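Local coordinates for RNA-binding protein with serine-rich domain 1 (PDB 4A8X) that belongs to mRNP complexes formed before and after splicing, as an auxiliary component of the exon junction complex, and needs its RRM domain to form the ASAP complex, at residues E23-Y28 with E61-H66. Residues are numbered along the deposited sequence; the frame is centred on the assembly and turned at random.
Sequences EIFSTY and EKALKH
Tyr28 packs against one side of the helix that carries Ala63 and His66. Tyr28 CG sits 3.9 Å from Ala63 CA, and its CB meets the methyl of Ala63. Further along the ring, Tyr28 CE1 lies 3.5 Å from His66 CB. The hydroxyl end passes the same methylene. A chi1 of -56° sets the ring beside the backbone N of Tyr28 and along the helix surface. The Tyr28 and His66 rings lie obliquely, with centroids 5.2 Å apart and planes at 39°. Deeper in, Phe25 turns its ring edge to the methyl of Ala63, with Phe25 CD1 4.2 Å from Ala63 CB. Lys62 runs its extended chain past Tyr28 at about a right angle, with Lys62 CG and CE near Tyr28 CD1.

No direct hydrogen bond joins the two segments. One water bridges them, donating to Thr27 O and accepting from Lys62 NZ at 2.7 Å. The His66 ring is held from its own helix, since His66 ND1 donates to Lys62 O at 2.8 Å. That carbonyl also takes the His66 backbone N-H, from the opposite face of its plane. On the other segment, Thr27 OG1 donates a hydrogen bond to Ile24 O at 2.7 Å.

An alanine in place of Tyr28 would probably leave a gap beside Ala63 and the His66 methylene and weaken the hold between the segments.

Phe25 continues down to Ile9, Ile31 and Ile77 of the sheet, and Leu64 reaches Val7, Ala79 and Ala81. This is the βαββαβ fold of the RNA recognition motif, whose two helices pack together on one face of the antiparallel sheet.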
ATOM      1  N   GLU A  23     -10.805 -12.345   0.606  1.00 22.81           N
ATOM      2  CA  GLU A  23     -11.614 -11.838  -0.498  1.00 26.33           C
ATOM      3  C   GLU A  23     -10.939 -12.071  -1.873  1.00 24.16           C
ATOM      4  O   GLU A  23     -11.570 -12.556  -2.828  1.00 20.11           O
ATOM      5  CB  GLU A  23     -11.920 -10.353  -0.284  1.00 24.19           C
ATOM      6  CG  GLU A  23     -12.729  -9.748  -1.374  1.00 30.76           C
ATOM      7  CD  GLU A  23     -13.044  -8.280  -1.150  1.00 29.12           C
ATOM      8  OE1 GLU A  23     -12.839  -7.762  -0.041  1.00 32.33           O
ATOM      9  OE2 GLU A  23     -13.520  -7.660  -2.102  1.00 36.00           O
ATOM     10  N   ILE A  24      -9.647 -11.760  -1.981  1.00 18.35           N
ATOM     11  CA  ILE A  24      -8.981 -11.834  -3.257  1.00 16.31           C
ATOM     12  C   ILE A  24      -8.822 -13.306  -3.719  1.00 17.49           C
ATOM     13  O   ILE A  24      -9.110 -13.644  -4.861  1.00 17.79           O
ATOM     14  CB  ILE A  24      -7.589 -11.122  -3.171  1.00 15.35           C
ATOM     15  CG1 ILE A  24      -7.783  -9.597  -3.121  1.00 19.93           C
ATOM     16  CG2 ILE A  24      -6.707 -11.525  -4.315  1.00 15.30           C
ATOM     17  CD1 ILE A  24      -6.501  -8.832  -2.692  1.00 23.67           C
ATOM     18  N   PHE A  25      -8.340 -14.167  -2.845  1.00 17.01           N
ATOM     19  CA  PHE A  25      -7.976 -15.516  -3.257  1.00 21.16           C
ATOM     20  C   PHE A  25      -9.180 -16.462  -3.333  1.00 21.48           C
ATOM     21  O   PHE A  25      -9.143 -17.511  -3.993  1.00 20.46           O
ATOM     22  CB  PHE A  25      -6.844 -16.014  -2.368  1.00 18.30           C
ATOM     23  CG  PHE A  25      -5.520 -15.452  -2.806  1.00 18.98           C
ATOM     24  CD1 PHE A  25      -4.804 -16.075  -3.790  1.00 18.00           C
ATOM     25  CD2 PHE A  25      -5.057 -14.241  -2.297  1.00 17.33           C
ATOM     26  CE1 PHE A  25      -3.597 -15.518  -4.264  1.00 18.31           C
ATOM     27  CE2 PHE A  25      -3.865 -13.680  -2.769  1.00 19.19           C
ATOM     28  CZ  PHE A  25      -3.141 -14.341  -3.762  1.00 19.00           C
ATOM     29  N   SER A  26     -10.264 -16.052  -2.704  1.00 19.91           N
ATOM     30  CA  SER A  26     -11.524 -16.789  -2.823  1.00 24.96           C
ATOM     31  C   SER A  26     -12.014 -16.731  -4.266  1.00 26.10           C
ATOM     32  O   SER A  26     -12.792 -17.593  -4.706  1.00 26.69           O
ATOM     33  CB  SER A  26     -12.577 -16.223  -1.877  1.00 23.84           C
ATOM     34  OG  SER A  26     -12.326 -16.681  -0.554  1.00 24.84           O
ATOM     35  N   THR A  27     -11.554 -15.728  -5.010  1.00 23.76           N
ATOM     36  CA  THR A  27     -11.760 -15.687  -6.463  1.00 29.29           C
ATOM     37  C   THR A  27     -11.390 -17.032  -7.120  1.00 27.38           C
ATOM     38  O   THR A  27     -11.951 -17.377  -8.159  1.00 25.99           O
ATOM     39  CB  THR A  27     -10.905 -14.548  -7.158  1.00 28.60           C
ATOM     40  OG1 THR A  27     -11.202 -13.284  -6.563  1.00 31.51           O
ATOM     41  CG2 THR A  27     -11.224 -14.437  -8.671  1.00 33.51           C
ATOM     42  N   TYR A  28     -10.428 -17.758  -6.543  1.00 22.31           N
ATOM     43  CA  TYR A  28      -9.822 -18.897  -7.237  1.00 25.03           C
ATOM     44  C   TYR A  28     -10.271 -20.253  -6.668  1.00 30.09           C
ATOM     45  O   TYR A  28      -9.919 -21.295  -7.219  1.00 28.03           O
ATOM     46  CB  TYR A  28      -8.269 -18.770  -7.310  1.00 23.58           C
ATOM     47  CG  TYR A  28      -7.899 -17.475  -7.967  1.00 24.36           C
ATOM     48  CD1 TYR A  28      -8.079 -17.296  -9.317  1.00 24.89           C
ATOM     49  CD2 TYR A  28      -7.423 -16.385  -7.220  1.00 25.31           C
ATOM     50  CE1 TYR A  28      -7.797 -16.097  -9.946  1.00 28.04           C
ATOM     51  CE2 TYR A  28      -7.157 -15.161  -7.845  1.00 23.94           C
ATOM     52  CZ  TYR A  28      -7.325 -15.033  -9.205  1.00 27.07           C
ATOM     53  OH  TYR A  28      -7.066 -13.845  -9.849  1.00 27.22           O
ATOM     54  N   GLU A  61      -3.570 -24.490  -8.029  1.00 26.42           N
ATOM     55  CA  GLU A  61      -2.976 -24.288  -9.347  1.00 27.35           C
ATOM     56  C   GLU A  61      -3.508 -23.018 -10.026  1.00 25.64           C
ATOM     57  O   GLU A  61      -2.738 -22.241 -10.608  1.00 25.55           O
ATOM     58  CB  GLU A  61      -3.323 -25.486 -10.247  1.00 24.75           C
ATOM     59  CG  GLU A  61      -2.454 -25.625 -11.442  1.00 39.21           C
ATOM     60  CD  GLU A  61      -2.540 -27.046 -12.010  0.50 39.88           C
ATOM     61  OE1 GLU A  61      -1.865 -27.951 -11.472  0.50 38.14           O
ATOM     62  OE2 GLU A  61      -3.309 -27.261 -12.962  0.50 41.96           O
ATOM     63  N   LYS A  62      -4.814 -22.823  -9.953  1.00 27.68           N
ATOM     64  CA  LYS A  62      -5.466 -21.663 -10.572  1.00 27.97           C
ATOM     65  C   LYS A  62      -4.986 -20.370  -9.939  1.00 24.87           C
ATOM     66  O   LYS A  62      -4.721 -19.370 -10.642  1.00 21.44           O
ATOM     67  CB  LYS A  62      -6.978 -21.732 -10.423  1.00 29.82           C
ATOM     68  CG  LYS A  62      -7.726 -20.781 -11.385  1.00 32.76           C
ATOM     69  CD  LYS A  62      -9.242 -20.886 -11.241  1.00 34.54           C
ATOM     70  CE  LYS A  62      -9.952 -19.755 -12.007  1.00 38.35           C
ATOM     71  NZ  LYS A  62     -11.450 -19.898 -11.995  1.00 39.96           N
ATOM     72  N   ALA A  63      -4.908 -20.386  -8.619  1.00 25.30           N
ATOM     73  CA  ALA A  63      -4.431 -19.200  -7.893  1.00 23.51           C
ATOM     74  C   ALA A  63      -3.004 -18.870  -8.279  1.00 21.88           C
ATOM     75  O   ALA A  63      -2.656 -17.704  -8.509  1.00 22.26           O
ATOM     76  CB  ALA A  63      -4.517 -19.403  -6.401  1.00 18.70           C
ATOM     77  N   LEU A  64      -2.165 -19.888  -8.334  1.00 22.43           N
ATOM     78  CA  LEU A  64      -0.762 -19.687  -8.709  1.00 25.29           C
ATOM     79  C   LEU A  64      -0.652 -19.147 -10.144  1.00 24.41           C
ATOM     80  O   LEU A  64       0.123 -18.243 -10.415  1.00 21.49           O
ATOM     81  CB  LEU A  64      -0.002 -21.012  -8.606  1.00 26.37           C
ATOM     82  CG  LEU A  64       0.169 -21.613  -7.199  1.00 28.93           C
ATOM     83  CD1 LEU A  64       0.767 -23.012  -7.266  1.00 27.39           C
ATOM     84  CD2 LEU A  64       1.076 -20.721  -6.337  1.00 27.32           C
ATOM     85  N   LYS A  65      -1.412 -19.764 -11.041  1.00 30.67           N
ATOM     86  CA  LYS A  65      -1.540 -19.350 -12.440  1.00 32.72           C
ATOM     87  C   LYS A  65      -1.870 -17.834 -12.613  1.00 31.40           C
ATOM     88  O   LYS A  65      -1.171 -17.126 -13.359  1.00 29.71           O
ATOM     89  CB  LYS A  65      -2.613 -20.256 -13.085  1.00 37.15           C
ATOM     90  CG  LYS A  65      -2.749 -20.183 -14.575  1.00 44.48           C
ATOM     91  CD  LYS A  65      -3.784 -21.208 -15.108  1.00 48.53           C
ATOM     92  CE  LYS A  65      -4.366 -20.736 -16.444  1.00 52.63           C
ATOM     93  NZ  LYS A  65      -5.447 -21.609 -16.982  1.00 56.32           N
ATOM     94  N   HIS A  66      -2.895 -17.341 -11.903  1.00 26.83           N
ATOM     95  CA  HIS A  66      -3.351 -15.948 -12.020  1.00 26.67           C
ATOM     96  C   HIS A  66      -2.628 -14.933 -11.135  1.00 25.65           C
ATOM     97  O   HIS A  66      -2.672 -13.739 -11.419  1.00 29.62           O
ATOM     98  CB  HIS A  66      -4.859 -15.856 -11.750  1.00 27.41           C
ATOM     99  CG  HIS A  66      -5.684 -16.577 -12.771  1.00 33.80           C
ATOM    100  ND1 HIS A  66      -5.625 -17.943 -12.937  1.00 36.16           N
ATOM    101  CD2 HIS A  66      -6.545 -16.119 -13.708  1.00 39.45           C
ATOM    102  CE1 HIS A  66      -6.431 -18.301 -13.927  1.00 39.81           C
ATOM    103  NE2 HIS A  66      -7.000 -17.214 -14.407  1.00 42.27           N
TER
HETATM  104  O   HOH W   1     -12.734 -19.782  -9.629  1.00 43.05           O